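Local coordinates for protein exodeoxyribonuclease III (Neisseria meningitidis, PDB 2JC4) that probably degrades double-stranded DNA from the 3' end as a metal-dependent DNA repair exonuclease of the AP/ExoA family, at residues P27-L32 against V99-V104; T185-Q190 against D217-S222. All blocks are in the same frame, centred on the assembly; numbering follows the deposited sequence.

Interaction 1. Residues P27-L32 against V99-V104; sequences PDILVL and VRVINV
Asn103 ND2 donates to the backbone O of Leu32 at 2.9 Å, the one hydrogen bond between 27-32 and 99-104. It is nearly straight, 165° at the hydrogen. The acceptor lies in the plane of the Asn103 amide, but the donor sits well above the Leu32 carbonyl plane, so it does not follow a lone pair. CG of Asn103 is anti to the backbone N (chi1 175°), which sends the amide across the gap to the other strand. The other end of the same amide, OD1, accepts from NE2 of Gln33. Both ends are therefore held, and the rotation of the group is fixed.

Val31 meets this amide tip to tip. Its CB lies 3.6 Å from Asn103 CG, and its CG2 lies 3.6 Å from Asn103 OD1. The other branch, CG1, turns to Val101 and touches its CG1 at 3.7 Å. Further along, Ile29 CD1 and Val101 CG2 approach to 4.1 Å; the two side chains lie alongside each other, pointing opposite ways.

The strands run 29° apart in direction and 7.5 Å apart at their axes. They belong to different sheets, and this is face-to-face packing in the two-sheet sandwich of the DNase I-like fold. Leu144 of strand 141-144 also touches Val31 and Val101, and Val96 packs on Ile29.

All the touching residues are buried, and most of the contact is branched aliphatic packing. A polar amide buried there needs a partner at each end. The Leu32 carbonyl and Gln33 supply them and so set which way the amide faces.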
ATOM      1  N   PRO A  27      -9.367   5.147  10.970  1.00 21.69           N
ATOM      2  CA  PRO A  27      -9.114   3.706  11.039  1.00 20.30           C
ATOM      3  C   PRO A  27      -8.371   3.417  12.331  1.00 19.18           C
ATOM      4  O   PRO A  27      -7.954   4.354  13.046  1.00 17.92           O
ATOM      5  CB  PRO A  27      -8.218   3.443   9.832  1.00 20.54           C
ATOM      6  CG  PRO A  27      -7.432   4.788   9.655  1.00 21.82           C
ATOM      7  CD  PRO A  27      -8.373   5.880  10.150  1.00 22.56           C
ATOM      8  N   ASP A  28      -8.212   2.145  12.657  1.00 17.85           N
ATOM      9  CA  ASP A  28      -7.350   1.765  13.750  1.00 16.59           C
ATOM     10  C   ASP A  28      -5.867   1.854  13.386  1.00 15.81           C
ATOM     11  O   ASP A  28      -5.020   2.133  14.256  1.00 14.37           O
ATOM     12  CB  ASP A  28      -7.711   0.363  14.203  1.00 18.20           C
ATOM     13  CG  ASP A  28      -9.113   0.295  14.658  1.00 20.40           C
ATOM     14  OD1 ASP A  28      -9.386   0.865  15.726  1.00 25.31           O
ATOM     15  OD2 ASP A  28      -9.950  -0.243  13.932  1.00 21.14           O
ATOM     16  N   ILE A  29      -5.561   1.574  12.115  1.00 13.60           N
ATOM     17  CA  ILE A  29      -4.189   1.578  11.598  1.00 13.78           C
ATOM     18  C   ILE A  29      -4.236   2.228  10.235  1.00 13.57           C
ATOM     19  O   ILE A  29      -5.067   1.839   9.425  1.00 13.46           O
ATOM     20  CB  ILE A  29      -3.647   0.144  11.422  1.00 13.80           C
ATOM     21  CG1 ILE A  29      -3.557  -0.538  12.786  1.00 14.66           C
ATOM     22  CG2 ILE A  29      -2.214   0.121  10.788  1.00 13.24           C
ATOM     23  CD1 ILE A  29      -3.526  -2.078  12.668  1.00 14.34           C
ATOM     24  N   LEU A  30      -3.394   3.243  10.020  1.00 12.46           N
ATOM     25  CA  LEU A  30      -3.224   3.891   8.710  1.00 11.64           C
ATOM     26  C   LEU A  30      -1.772   3.700   8.292  1.00 11.40           C
ATOM     27  O   LEU A  30      -0.860   4.077   9.027  1.00 12.61           O
ATOM     28  CB  LEU A  30      -3.525   5.388   8.790  1.00 11.94           C
ATOM     29  CG  LEU A  30      -3.190   6.302   7.608  1.00 14.08           C
ATOM     30  CD1 LEU A  30      -3.983   5.846   6.383  1.00 12.56           C
ATOM     31  CD2 LEU A  30      -3.484   7.773   7.928  1.00 15.36           C
ATOM     32  N   VAL A  31      -1.547   3.075   7.152  1.00 11.10           N
ATOM     33  CA  VAL A  31      -0.187   2.975   6.615  1.00  9.87           C
ATOM     34  C   VAL A  31      -0.065   3.880   5.379  1.00 10.24           C
ATOM     35  O   VAL A  31      -1.029   3.993   4.596  1.00 10.08           O
ATOM     36  CB  VAL A  31       0.230   1.515   6.364  1.00 10.05           C
ATOM     37  CG1 VAL A  31      -0.068   0.612   7.581  1.00  9.37           C
ATOM     38  CG2 VAL A  31      -0.403   0.913   5.089  1.00 10.54           C
ATOM     39  N   LEU A  32       1.112   4.493   5.221  1.00  9.77           N
ATOM     40  CA  LEU A  32       1.380   5.508   4.219  1.00 11.09           C
ATOM     41  C   LEU A  32       2.572   5.137   3.371  1.00 11.28           C
ATOM     42  O   LEU A  32       3.537   4.536   3.877  1.00 10.81           O
ATOM     43  CB  LEU A  32       1.703   6.883   4.891  1.00 12.89           C
ATOM     44  CG  LEU A  32       0.678   7.340   5.923  1.00 12.38           C
ATOM     45  CD1 LEU A  32       1.141   8.637   6.589  1.00 14.38           C
ATOM     46  CD2 LEU A  32      -0.634   7.586   5.198  1.00 13.86           C
ATOM     47  N   VAL A  99      -1.737  -7.807  15.256  1.00 17.24           N
ATOM     48  CA  VAL A  99      -1.726  -8.069  13.814  1.00 15.94           C
ATOM     49  C   VAL A  99      -0.360  -7.646  13.259  1.00 14.90           C
ATOM     50  O   VAL A  99       0.084  -6.521  13.525  1.00 14.46           O
ATOM     51  CB  VAL A  99      -2.819  -7.240  13.118  1.00 15.61           C
ATOM     52  CG1 VAL A  99      -2.771  -7.447  11.602  1.00 15.20           C
ATOM     53  CG2 VAL A  99      -4.174  -7.611  13.688  1.00 17.16           C
ATOM     54  N   ARG A 100       0.279  -8.520  12.494  1.00 13.72           N
ATOM     55  CA  ARG A 100       1.534  -8.157  11.842  1.00 13.62           C
ATOM     56  C   ARG A 100       1.164  -7.355  10.593  1.00 13.78           C
ATOM     57  O   ARG A 100       0.489  -7.883   9.693  1.00 13.50           O
ATOM     58  CB  ARG A 100       2.316  -9.422  11.446  1.00 12.44           C
ATOM     59  CG  ARG A 100       3.729  -9.156  10.980  1.00 12.62           C
ATOM     60  CD  ARG A 100       4.563  -8.464  12.088  1.00 10.95           C
ATOM     61  NE  ARG A 100       5.966  -8.380  11.707  1.00 13.84           N
ATOM     62  CZ  ARG A 100       6.897  -7.691  12.365  1.00 13.27           C
ATOM     63  NH1 ARG A 100       6.588  -7.015  13.465  1.00 11.97           N
ATOM     64  NH2 ARG A 100       8.144  -7.682  11.903  1.00 14.10           N
ATOM     65  N   VAL A 101       1.640  -6.108  10.534  1.00 12.84           N
ATOM     66  CA  VAL A 101       1.320  -5.211   9.438  1.00 12.45           C
ATOM     67  C   VAL A 101       2.608  -5.018   8.635  1.00 12.37           C
ATOM     68  O   VAL A 101       3.592  -4.560   9.152  1.00 11.89           O
ATOM     69  CB  VAL A 101       0.822  -3.867   9.972  1.00 12.85           C
ATOM     70  CG1 VAL A 101       0.654  -2.806   8.832  1.00 12.35           C
ATOM     71  CG2 VAL A 101      -0.478  -4.068  10.735  1.00 14.86           C
ATOM     72  N   ILE A 102       2.603  -5.398   7.372  1.00 11.47           N
ATOM     73  CA  ILE A 102       3.762  -5.109   6.512  1.00 10.97           C
ATOM     74  C   ILE A 102       3.350  -4.082   5.448  1.00 11.28           C
ATOM     75  O   ILE A 102       2.566  -4.413   4.572  1.00 10.83           O
ATOM     76  CB  ILE A 102       4.316  -6.433   5.865  1.00 11.15           C
ATOM     77  CG1 ILE A 102       4.570  -7.502   6.966  1.00 11.05           C
ATOM     78  CG2 ILE A 102       5.519  -6.132   4.937  1.00 10.28           C
ATOM     79  CD1 ILE A 102       4.911  -8.905   6.420  1.00  9.33           C
ATOM     80  N   ASN A 103       3.890  -2.852   5.522  1.00 10.36           N
ATOM     81  CA  ASN A 103       3.545  -1.776   4.600  1.00 10.01           C
ATOM     82  C   ASN A 103       4.622  -1.682   3.510  1.00 10.25           C
ATOM     83  O   ASN A 103       5.812  -1.591   3.816  1.00  9.57           O
ATOM     84  CB  ASN A 103       3.483  -0.468   5.396  1.00 10.30           C
ATOM     85  CG  ASN A 103       3.240   0.764   4.534  1.00 11.98           C
ATOM     86  OD1 ASN A 103       2.720   0.676   3.416  1.00 13.71           O
ATOM     87  ND2 ASN A 103       3.588   1.941   5.081  1.00 10.30           N
ATOM     88  N   VAL A 104       4.197  -1.669   2.251  1.00 10.30           N
ATOM     89  CA  VAL A 104       5.105  -1.622   1.122  1.00  9.37           C
ATOM     90  C   VAL A 104       4.795  -0.448   0.186  1.00 10.22           C
ATOM     91  O   VAL A 104       3.638  -0.153  -0.115  1.00 10.10           O
ATOM     92  CB  VAL A 104       5.058  -2.975   0.318  1.00  9.73           C
ATOM     93  CG1 VAL A 104       5.771  -4.076   1.083  1.00  8.37           C
ATOM     94  CG2 VAL A 104       3.566  -3.414  -0.085  1.00  9.27           C
TER

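Interaction 2. Residues T185-Q190 against D217-S222; sequences TDSLRQ and DHILVS
The carbonyl O of Ile219 accepts two bonds from Ser187. Ser187 N lies 3.0 Å from Ile219 O, close to the C=O direction. Ser187 OG donates to the same Ile219 O at 2.9 Å, from a position tilted 28° from the carbonyl plane. OG of Ser187 stands between its own backbone N and carbonyl carbon (chi1 71°), and this brings it back beside its own N-H, within bonding distance of the same acceptor. Ser187 OG also rests against Ile219 CB.

Thr185 and Val221 form an antiparallel hydrogen-bonded pair. N of Thr185 donates to O of Val221, and N of Val221 donates to O of Thr185. The Thr185 O also receives a CA-H...O contact from Leu220 CA at 3.3 Å. Water 1 donates to Val221 O and is hydrogen-bonded to Thr185 OG1 at 2.7 Å.

Strand 185-186 is an outermost strand of its sheet in the DNase I-like sandwich, and it turns straight into helix 187-191, with Ser187 N still bonded to strand 217-221. Asp186 is the N-cap residue.

Beyond the ladder, water 2 accepts from Ile219 N at 2.9 Å and from Leu188 N at 3.3 Å. It donates to Asp186 OD1. The other carboxylate oxygen, OD2, forms a salt bridge with Arg215. Asp186 and Leu220 are a non-hydrogen-bonded pair; Leu220 CD2 lies 3.9 Å from Asp186 CA, and Phe176 of helix 170-180 touches both side chains. On the other face, Val221 CG2 meets Thr185 CB at 4.1 Å.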
ATOM      1  N   THR A 185      -4.731 -13.693   0.585  1.00 15.28           N
ATOM      2  CA  THR A 185      -5.949 -13.435  -0.179  1.00 16.14           C
ATOM      3  C   THR A 185      -5.985 -11.951  -0.560  1.00 15.68           C
ATOM      4  O   THR A 185      -5.768 -11.092   0.304  1.00 15.80           O
ATOM      5  CB  THR A 185      -7.184 -13.777   0.721  1.00 16.39           C
ATOM      6  OG1 THR A 185      -7.286 -15.202   0.853  1.00 20.55           O
ATOM      7  CG2 THR A 185      -8.483 -13.251   0.128  1.00 20.76           C
ATOM      8  N   ASP A 186      -6.217 -11.652  -1.850  1.00 14.06           N
ATOM      9  CA  ASP A 186      -6.460 -10.266  -2.312  1.00 14.61           C
ATOM     10  C   ASP A 186      -7.812  -9.818  -1.700  1.00 13.92           C
ATOM     11  O   ASP A 186      -8.869 -10.127  -2.256  1.00 13.67           O
ATOM     12  CB  ASP A 186      -6.512 -10.279  -3.878  1.00 14.74           C
ATOM     13  CG  ASP A 186      -6.792  -8.904  -4.517  1.00 16.92           C
ATOM     14  OD1 ASP A 186      -7.160  -7.945  -3.810  1.00 17.28           O
ATOM     15  OD2 ASP A 186      -6.659  -8.814  -5.772  1.00 12.36           O
ATOM     16  N   SER A 187      -7.786  -9.090  -0.591  1.00 13.06           N
ATOM     17  CA  SER A 187      -9.024  -8.836   0.166  1.00 13.56           C
ATOM     18  C   SER A 187     -10.142  -8.187  -0.647  1.00 14.07           C
ATOM     19  O   SER A 187     -11.306  -8.600  -0.554  1.00 14.16           O
ATOM     20  CB  SER A 187      -8.782  -8.057   1.451  1.00 14.12           C
ATOM     21  OG  SER A 187      -8.430  -6.711   1.223  1.00 15.51           O
ATOM     22  N   LEU A 188      -9.807  -7.171  -1.442  1.00 13.49           N
ATOM     23  CA  LEU A 188     -10.849  -6.466  -2.198  1.00 13.58           C
ATOM     24  C   LEU A 188     -11.628  -7.450  -3.101  1.00 14.59           C
ATOM     25  O   LEU A 188     -12.866  -7.360  -3.210  1.00 14.92           O
ATOM     26  CB  LEU A 188     -10.229  -5.334  -3.024  1.00 13.11           C
ATOM     27  CG  LEU A 188     -11.235  -4.399  -3.719  1.00 14.67           C
ATOM     28  CD1 LEU A 188     -10.741  -2.926  -3.702  1.00 16.65           C
ATOM     29  CD2 LEU A 188     -11.534  -4.892  -5.115  1.00 13.49           C
ATOM     30  N   ARG A 189     -10.924  -8.399  -3.724  1.00 15.08           N
ATOM     31  CA  ARG A 189     -11.587  -9.348  -4.639  1.00 16.04           C
ATOM     32  C   ARG A 189     -12.335 -10.474  -3.915  1.00 17.25           C
ATOM     33  O   ARG A 189     -13.243 -11.099  -4.480  1.00 17.38           O
ATOM     34  CB  ARG A 189     -10.607  -9.912  -5.679  1.00 16.00           C
ATOM     35  CG  ARG A 189     -10.195  -8.925  -6.778  1.00 14.18           C
ATOM     36  CD  ARG A 189     -11.395  -8.498  -7.589  1.00 13.59           C
ATOM     37  NE  ARG A 189     -11.047  -7.544  -8.644  1.00 13.25           N
ATOM     38  CZ  ARG A 189     -11.884  -6.645  -9.155  1.00 12.42           C
ATOM     39  NH1 ARG A 189     -13.118  -6.533  -8.654  1.00 11.51           N
ATOM     40  NH2 ARG A 189     -11.477  -5.806 -10.128  1.00  9.46           N
ATOM     41  N   GLN A 190     -11.986 -10.729  -2.656  1.00 17.67           N
ATOM     42  CA  GLN A 190     -12.837 -11.618  -1.852  1.00 18.64           C
ATOM     43  C   GLN A 190     -14.241 -10.990  -1.663  1.00 17.67           C
ATOM     44  O   GLN A 190     -15.244 -11.653  -1.874  1.00 17.76           O
ATOM     45  CB  GLN A 190     -12.207 -11.940  -0.500  1.00 19.30           C
ATOM     46  CG  GLN A 190     -13.197 -12.666   0.443  1.00 23.42           C
ATOM     47  CD  GLN A 190     -12.526 -13.222   1.676  1.00 26.52           C
ATOM     48  OE1 GLN A 190     -11.428 -13.784   1.598  1.00 28.88           O
ATOM     49  NE2 GLN A 190     -13.185 -13.074   2.832  1.00 26.67           N
ATOM     50  N   ASP A 217      -3.299  -0.417  -5.520  1.00  8.23           N
ATOM     51  CA  ASP A 217      -3.166  -0.414  -4.075  1.00  9.44           C
ATOM     52  C   ASP A 217      -4.026  -1.515  -3.471  1.00  9.07           C
ATOM     53  O   ASP A 217      -5.279  -1.546  -3.683  1.00  8.92           O
ATOM     54  CB  ASP A 217      -3.589   0.959  -3.536  1.00  9.68           C
ATOM     55  CG  ASP A 217      -2.750   2.081  -4.120  1.00 11.72           C
ATOM     56  OD1 ASP A 217      -1.694   2.340  -3.536  1.00 12.34           O
ATOM     57  OD2 ASP A 217      -3.181   2.737  -5.109  1.00  9.83           O
ATOM     58  N   HIS A 218      -3.382  -2.412  -2.716  1.00 10.06           N
ATOM     59  CA  HIS A 218      -4.067  -3.679  -2.321  1.00  9.76           C
ATOM     60  C   HIS A 218      -3.913  -3.949  -0.852  1.00  9.41           C
ATOM     61  O   HIS A 218      -3.022  -3.394  -0.217  1.00  9.60           O
ATOM     62  CB  HIS A 218      -3.504  -4.883  -3.105  1.00 10.30           C
ATOM     63  CG  HIS A 218      -3.508  -4.695  -4.596  1.00 10.39           C
ATOM     64  ND1 HIS A 218      -4.656  -4.444  -5.299  1.00  9.90           N
ATOM     65  CD2 HIS A 218      -2.492  -4.651  -5.497  1.00 10.92           C
ATOM     66  CE1 HIS A 218      -4.359  -4.286  -6.585  1.00 13.22           C
ATOM     67  NE2 HIS A 218      -3.048  -4.413  -6.731  1.00  8.41           N
ATOM     68  N   ILE A 219      -4.747  -4.848  -0.318  1.00 10.16           N
ATOM     69  CA  ILE A 219      -4.611  -5.278   1.084  1.00 10.37           C
ATOM     70  C   ILE A 219      -4.654  -6.808   1.058  1.00 10.02           C
ATOM     71  O   ILE A 219      -5.671  -7.384   0.709  1.00 10.35           O
ATOM     72  CB  ILE A 219      -5.737  -4.708   1.980  1.00  9.90           C
ATOM     73  CG1 ILE A 219      -5.679  -3.160   1.992  1.00 10.47           C
ATOM     74  CG2 ILE A 219      -5.565  -5.208   3.443  1.00  9.95           C
ATOM     75  CD1 ILE A 219      -6.832  -2.507   2.690  1.00  9.33           C
ATOM     76  N   LEU A 220      -3.515  -7.439   1.310  1.00 10.49           N
ATOM     77  CA  LEU A 220      -3.408  -8.900   1.187  1.00 11.25           C
ATOM     78  C   LEU A 220      -3.412  -9.457   2.606  1.00 11.99           C
ATOM     79  O   LEU A 220      -2.682  -8.950   3.479  1.00 11.90           O
ATOM     80  CB  LEU A 220      -2.151  -9.335   0.402  1.00 10.54           C
ATOM     81  CG  LEU A 220      -1.807  -8.716  -0.977  1.00 13.91           C
ATOM     82  CD1 LEU A 220      -0.763  -9.574  -1.704  1.00 13.20           C
ATOM     83  CD2 LEU A 220      -2.997  -8.471  -1.838  1.00 13.00           C
ATOM     84  N   VAL A 221      -4.270 -10.456   2.860  1.00 12.87           N
ATOM     85  CA  VAL A 221      -4.517 -10.889   4.245  1.00 11.72           C
ATOM     86  C   VAL A 221      -4.298 -12.409   4.453  1.00 12.43           C
ATOM     87  O   VAL A 221      -4.569 -13.214   3.561  1.00 12.69           O
ATOM     88  CB  VAL A 221      -5.970 -10.455   4.747  1.00 11.88           C
ATOM     89  CG1 VAL A 221      -6.164  -8.910   4.646  1.00 10.76           C
ATOM     90  CG2 VAL A 221      -7.075 -11.156   3.923  1.00 12.02           C
ATOM     91  N   SER A 222      -3.838 -12.792   5.643  1.00 12.16           N
ATOM     92  CA  SER A 222      -3.751 -14.202   6.000  1.00 13.30           C
ATOM     93  C   SER A 222      -5.171 -14.760   6.208  1.00 14.18           C
ATOM     94  O   SER A 222      -6.134 -13.988   6.418  1.00 14.59           O
ATOM     95  CB  SER A 222      -2.973 -14.365   7.317  1.00 12.27           C
ATOM     96  OG  SER A 222      -3.627 -13.650   8.348  1.00 13.02           O
TER
HETATM   97  O   HOH W   1      -5.991 -15.828   3.110  1.00 16.57           O
HETATM   98  O   HOH W   2      -6.954  -5.648  -2.006  1.00 10.59           O

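How the interactions relate
Interaction 1 packs one sheet on the other. Interaction 2 pairs two strands within a single sheet, the one that also holds 99-104. Strand 141-144 lies between 99-105 and 217-221 in that sheet and joins the two contacts. Their centres are 13 Å apart, and their nearest atoms are about 7 Å apart without touching. The side chain of Asp146, predicted to be catalytic, is about 7 Å from that of Asn103 and about 10 Å from that of Ile219. Asp217, at the start of 217-222, is predicted to matter for catalysis; its OD2 is hydrogen-bonded to ND1 of His247, also a predicted active-site residue. The bound magnesium ion is about 12 Å from the Leu32 side chain.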